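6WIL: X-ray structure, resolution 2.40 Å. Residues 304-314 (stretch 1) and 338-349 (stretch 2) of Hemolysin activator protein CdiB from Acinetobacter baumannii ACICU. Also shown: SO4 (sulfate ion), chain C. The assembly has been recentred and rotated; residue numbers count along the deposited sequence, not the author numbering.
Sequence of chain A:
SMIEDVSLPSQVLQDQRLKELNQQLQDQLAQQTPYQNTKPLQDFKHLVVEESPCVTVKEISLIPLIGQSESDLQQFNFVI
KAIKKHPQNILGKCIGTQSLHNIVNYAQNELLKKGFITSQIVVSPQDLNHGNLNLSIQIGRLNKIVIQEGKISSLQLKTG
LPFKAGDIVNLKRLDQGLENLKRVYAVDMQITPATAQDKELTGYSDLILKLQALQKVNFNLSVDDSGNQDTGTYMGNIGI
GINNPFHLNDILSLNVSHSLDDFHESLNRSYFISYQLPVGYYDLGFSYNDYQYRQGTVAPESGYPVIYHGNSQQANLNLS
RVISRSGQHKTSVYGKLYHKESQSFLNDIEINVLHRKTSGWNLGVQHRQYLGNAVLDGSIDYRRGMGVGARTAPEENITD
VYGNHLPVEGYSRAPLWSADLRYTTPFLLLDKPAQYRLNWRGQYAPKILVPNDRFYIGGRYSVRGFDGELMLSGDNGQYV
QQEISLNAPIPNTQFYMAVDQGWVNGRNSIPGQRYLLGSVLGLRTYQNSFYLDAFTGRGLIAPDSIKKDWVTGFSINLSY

Stretch 1, residues 304-314: YPVIYHGNSQQ
Stretch 2 (338-349) YHKESQSFLNDI

Two antiparallel strands, 308-314 and 338-346, cross at 163°, axes 4.6 Å apart at closest. The register pairs Tyr 308 with Leu 346, Gly 310 with Ser 344 and Gln 314 with Lys 340; hydrogen-bonded pairs fall between them, Asn 311 with Gln 343 and Gln 313 with Glu 341 among them. Phi/psi stay extended but vary, from -98/126 at Tyr 308 to -169/167 at Gly 310.

His 309 and Phe 345, which give up the most surface, form another such pair. His 309 N donates to Phe 345 O at 3.3 Å, while the return bond, Phe 345 N to His 309 O at 2.7 Å, is bent and weak. With chi1 p (chi2 114°), the imidazole lies over its partner: Phe 345 CB (chi1 m, chi2 83°) sits 3.5 Å from the His 309 ring centroid. The rings are near parallel but slid apart, barely overlapping. His 309 NE2 also accepts from Asp 348 N at 3.2 Å, tying the ring to the type I' turn 346-349.

Asn 311 (chi1 p, chi2 -92°) follows on the same face: its OD1 accepts from Gln 343 NE2 at 3.0 Å, and its ND2 donates to Gln 313 OE1 at 3.0 Å. One carboxamide thus links across and along the strands. Opposite this face, Gly 310 leaves needed room: an ideal CB would lie 2.5 Å from Gln 343 O.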

# COMPACT_ATOMS: atom_id res chain seq x y z
N TYR A 304 11.81 -24.68 -42.43
CA TYR A 304 12.45 -23.39 -42.21
C TYR A 304 12.07 -22.91 -40.82
O TYR A 304 10.97 -22.37 -40.62
CB TYR A 304 11.98 -22.38 -43.28
CG TYR A 304 13.00 -21.33 -43.67
CD1 TYR A 304 14.23 -21.69 -44.20
CD2 TYR A 304 12.72 -19.98 -43.53
CE1 TYR A 304 15.17 -20.74 -44.57
CE2 TYR A 304 13.65 -19.01 -43.90
CZ TYR A 304 14.87 -19.40 -44.42
OH TYR A 304 15.80 -18.45 -44.79
N PRO A 305 12.92 -23.10 -39.81
CA PRO A 305 12.55 -22.71 -38.44
C PRO A 305 12.66 -21.20 -38.24
O PRO A 305 13.71 -20.61 -38.48
CB PRO A 305 13.55 -23.46 -37.56
CG PRO A 305 14.25 -24.43 -38.48
CD PRO A 305 14.20 -23.82 -39.84
N VAL A 306 11.57 -20.59 -37.78
CA VAL A 306 11.50 -19.15 -37.57
C VAL A 306 11.19 -18.93 -36.09
O VAL A 306 10.04 -19.08 -35.65
CB VAL A 306 10.44 -18.49 -38.46
CG1 VAL A 306 10.29 -17.02 -38.11
CG2 VAL A 306 10.83 -18.66 -39.92
N ILE A 307 12.21 -18.56 -35.32
CA ILE A 307 12.09 -18.37 -33.88
C ILE A 307 12.41 -16.91 -33.56
O ILE A 307 13.51 -16.43 -33.87
CB ILE A 307 13.01 -19.31 -33.09
CG1 ILE A 307 12.76 -20.76 -33.50
CG2 ILE A 307 12.80 -19.11 -31.59
CD1 ILE A 307 11.33 -21.21 -33.33
N TYR A 308 11.45 -16.22 -32.95
CA TYR A 308 11.68 -14.89 -32.39
C TYR A 308 11.94 -15.02 -30.90
O TYR A 308 11.14 -15.62 -30.17
CB TYR A 308 10.48 -13.98 -32.63
CG TYR A 308 10.21 -13.64 -34.08
CD1 TYR A 308 10.82 -12.55 -34.68
CD2 TYR A 308 9.34 -14.41 -34.84
CE1 TYR A 308 10.57 -12.23 -36.00
CE2 TYR A 308 9.09 -14.10 -36.16
CZ TYR A 308 9.71 -13.01 -36.74
OH TYR A 308 9.46 -12.70 -38.06
N HIS A 309 13.07 -14.48 -30.45
CA HIS A 309 13.45 -14.54 -29.04
C HIS A 309 14.13 -13.25 -28.64
O HIS A 309 14.74 -12.57 -29.47
CB HIS A 309 14.36 -15.75 -28.76
CG HIS A 309 15.63 -15.75 -29.56
ND1 HIS A 309 16.87 -15.60 -28.98
CD2 HIS A 309 15.84 -15.89 -30.89
CE1 HIS A 309 17.80 -15.65 -29.92
NE2 HIS A 309 17.20 -15.82 -31.09
N GLY A 310 14.03 -12.91 -27.36
CA GLY A 310 14.65 -11.70 -26.86
C GLY A 310 14.63 -11.66 -25.35
O GLY A 310 13.93 -12.44 -24.69
N ASN A 311 15.40 -10.72 -24.81
CA ASN A 311 15.55 -10.56 -23.37
C ASN A 311 15.21 -9.13 -22.97
O ASN A 311 15.24 -8.21 -23.79
CB ASN A 311 16.98 -10.91 -22.93
CG ASN A 311 18.03 -10.21 -23.76
OD1 ASN A 311 18.51 -10.75 -24.76
ND2 ASN A 311 18.41 -9.01 -23.35
N SER A 312 14.90 -8.95 -21.69
CA SER A 312 14.55 -7.64 -21.16
C SER A 312 14.94 -7.59 -19.69
O SER A 312 14.67 -8.53 -18.94
CB SER A 312 13.05 -7.36 -21.33
OG SER A 312 12.79 -5.97 -21.37
N GLN A 313 15.59 -6.50 -19.29
CA GLN A 313 16.00 -6.29 -17.91
C GLN A 313 15.44 -4.97 -17.41
O GLN A 313 15.31 -4.01 -18.17
CB GLN A 313 17.54 -6.30 -17.76
CG GLN A 313 18.23 -7.56 -18.26
CD GLN A 313 18.37 -7.59 -19.77
OE1 GLN A 313 17.71 -8.38 -20.45
NE2 GLN A 313 19.23 -6.74 -20.31
N GLN A 314 15.12 -4.92 -16.12
CA GLN A 314 14.60 -3.70 -15.51
C GLN A 314 15.09 -3.61 -14.07
O GLN A 314 14.94 -4.55 -13.30
CB GLN A 314 13.06 -3.68 -15.54
CG GLN A 314 12.45 -2.35 -15.16
CD GLN A 314 10.97 -2.27 -15.51
OE1 GLN A 314 10.42 -3.20 -16.10
NE2 GLN A 314 10.33 -1.16 -15.16
N TYR A 338 14.19 4.16 -12.41
CA TYR A 338 14.11 2.93 -13.18
C TYR A 338 14.99 3.02 -14.42
O TYR A 338 15.19 4.09 -14.98
CB TYR A 338 12.66 2.61 -13.60
CG TYR A 338 12.07 3.53 -14.65
CD1 TYR A 338 12.26 3.28 -16.00
CD2 TYR A 338 11.30 4.63 -14.28
CE1 TYR A 338 11.71 4.12 -16.96
CE2 TYR A 338 10.75 5.47 -15.23
CZ TYR A 338 10.96 5.21 -16.57
OH TYR A 338 10.42 6.04 -17.52
N HIS A 339 15.50 1.86 -14.84
CA HIS A 339 16.23 1.70 -16.09
C HIS A 339 15.76 0.42 -16.76
O HIS A 339 15.69 -0.63 -16.11
CB HIS A 339 17.74 1.66 -15.86
CG HIS A 339 18.53 1.28 -17.08
ND1 HIS A 339 18.84 -0.02 -17.39
CD2 HIS A 339 19.06 2.04 -18.07
CE1 HIS A 339 19.53 -0.05 -18.52
NE2 HIS A 339 19.67 1.19 -18.95
N LYS A 340 15.45 0.50 -18.05
CA LYS A 340 14.98 -0.63 -18.83
C LYS A 340 15.89 -0.84 -20.04
O LYS A 340 16.41 0.13 -20.61
CB LYS A 340 13.55 -0.44 -19.32
CG LYS A 340 12.50 -1.15 -18.51
CD LYS A 340 11.31 -1.58 -19.37
CE LYS A 340 11.68 -2.76 -20.27
NZ LYS A 340 10.52 -3.22 -21.10
N GLU A 341 16.06 -2.09 -20.43
CA GLU A 341 16.83 -2.45 -21.61
C GLU A 341 16.21 -3.67 -22.25
O GLU A 341 15.85 -4.63 -21.55
CB GLU A 341 18.30 -2.70 -21.26
CG GLU A 341 19.20 -2.86 -22.47
CD GLU A 341 20.63 -2.44 -22.17
OE1 GLU A 341 20.83 -1.66 -21.22
OE2 GLU A 341 21.54 -2.90 -22.89
N SER A 342 16.06 -3.63 -23.57
CA SER A 342 15.36 -4.68 -24.29
C SER A 342 15.99 -4.87 -25.66
O SER A 342 16.33 -3.89 -26.33
CB SER A 342 13.87 -4.35 -24.44
OG SER A 342 13.23 -5.24 -25.33
N GLN A 343 16.14 -6.12 -26.07
CA GLN A 343 16.63 -6.44 -27.40
C GLN A 343 15.90 -7.67 -27.93
O GLN A 343 15.50 -8.55 -27.16
CB GLN A 343 18.15 -6.68 -27.40
CG GLN A 343 18.61 -7.77 -26.46
CD GLN A 343 20.12 -7.81 -26.35
OE1 GLN A 343 20.81 -6.93 -26.87
NE2 GLN A 343 20.64 -8.83 -25.68
N SER A 344 15.71 -7.71 -29.25
CA SER A 344 14.98 -8.78 -29.91
C SER A 344 15.85 -9.46 -30.95
O SER A 344 16.80 -8.87 -31.48
CB SER A 344 13.70 -8.24 -30.57
OG SER A 344 12.91 -7.52 -29.64
N PHE A 345 15.52 -10.71 -31.26
CA PHE A 345 16.29 -11.51 -32.20
C PHE A 345 15.36 -12.27 -33.13
O PHE A 345 14.20 -12.54 -32.81
CB PHE A 345 17.21 -12.52 -31.48
CG PHE A 345 18.26 -11.89 -30.62
CD1 PHE A 345 17.96 -11.49 -29.33
CD2 PHE A 345 19.55 -11.73 -31.09
CE1 PHE A 345 18.93 -10.91 -28.53
CE2 PHE A 345 20.53 -11.16 -30.29
CZ PHE A 345 20.22 -10.75 -29.01
N LEU A 346 15.90 -12.62 -34.30
CA LEU A 346 15.26 -13.55 -35.22
C LEU A 346 16.29 -14.59 -35.62
O LEU A 346 17.26 -14.26 -36.32
CB LEU A 346 14.69 -12.82 -36.44
CG LEU A 346 13.95 -13.71 -37.44
CD1 LEU A 346 13.01 -14.67 -36.72
CD2 LEU A 346 13.17 -12.86 -38.43
N ASN A 347 16.10 -15.83 -35.17
CA ASN A 347 17.04 -16.92 -35.41
C ASN A 347 18.47 -16.50 -35.09
O ASN A 347 19.39 -16.66 -35.89
CB ASN A 347 16.93 -17.45 -36.84
CG ASN A 347 15.59 -18.11 -37.12
OD1 ASN A 347 14.79 -18.33 -36.22
ND2 ASN A 347 15.36 -18.46 -38.38
N ASP A 348 18.64 -15.92 -33.90
CA ASP A 348 19.93 -15.50 -33.37
C ASP A 348 20.54 -14.33 -34.14
O ASP A 348 21.74 -14.06 -34.02
CB ASP A 348 20.92 -16.67 -33.31
CG ASP A 348 20.29 -17.94 -32.78
OD1 ASP A 348 19.42 -17.85 -31.88
OD2 ASP A 348 20.66 -19.04 -33.26
N ILE A 349 19.74 -13.61 -34.93
CA ILE A 349 20.17 -12.37 -35.57
C ILE A 349 19.42 -11.22 -34.91
O ILE A 349 18.19 -11.24 -34.83
CB ILE A 349 19.92 -12.39 -37.09
CG1 ILE A 349 20.56 -13.62 -37.73
CG2 ILE A 349 20.47 -11.13 -37.72
CD1 ILE A 349 22.08 -13.55 -37.82
S SO4 C . 18.55 -18.59 -40.10
O1 SO4 C . 17.38 -17.77 -40.38
O2 SO4 C . 19.33 -18.78 -41.33
O3 SO4 C . 18.11 -19.89 -39.60
O4 SO4 C . 19.39 -17.93 -39.10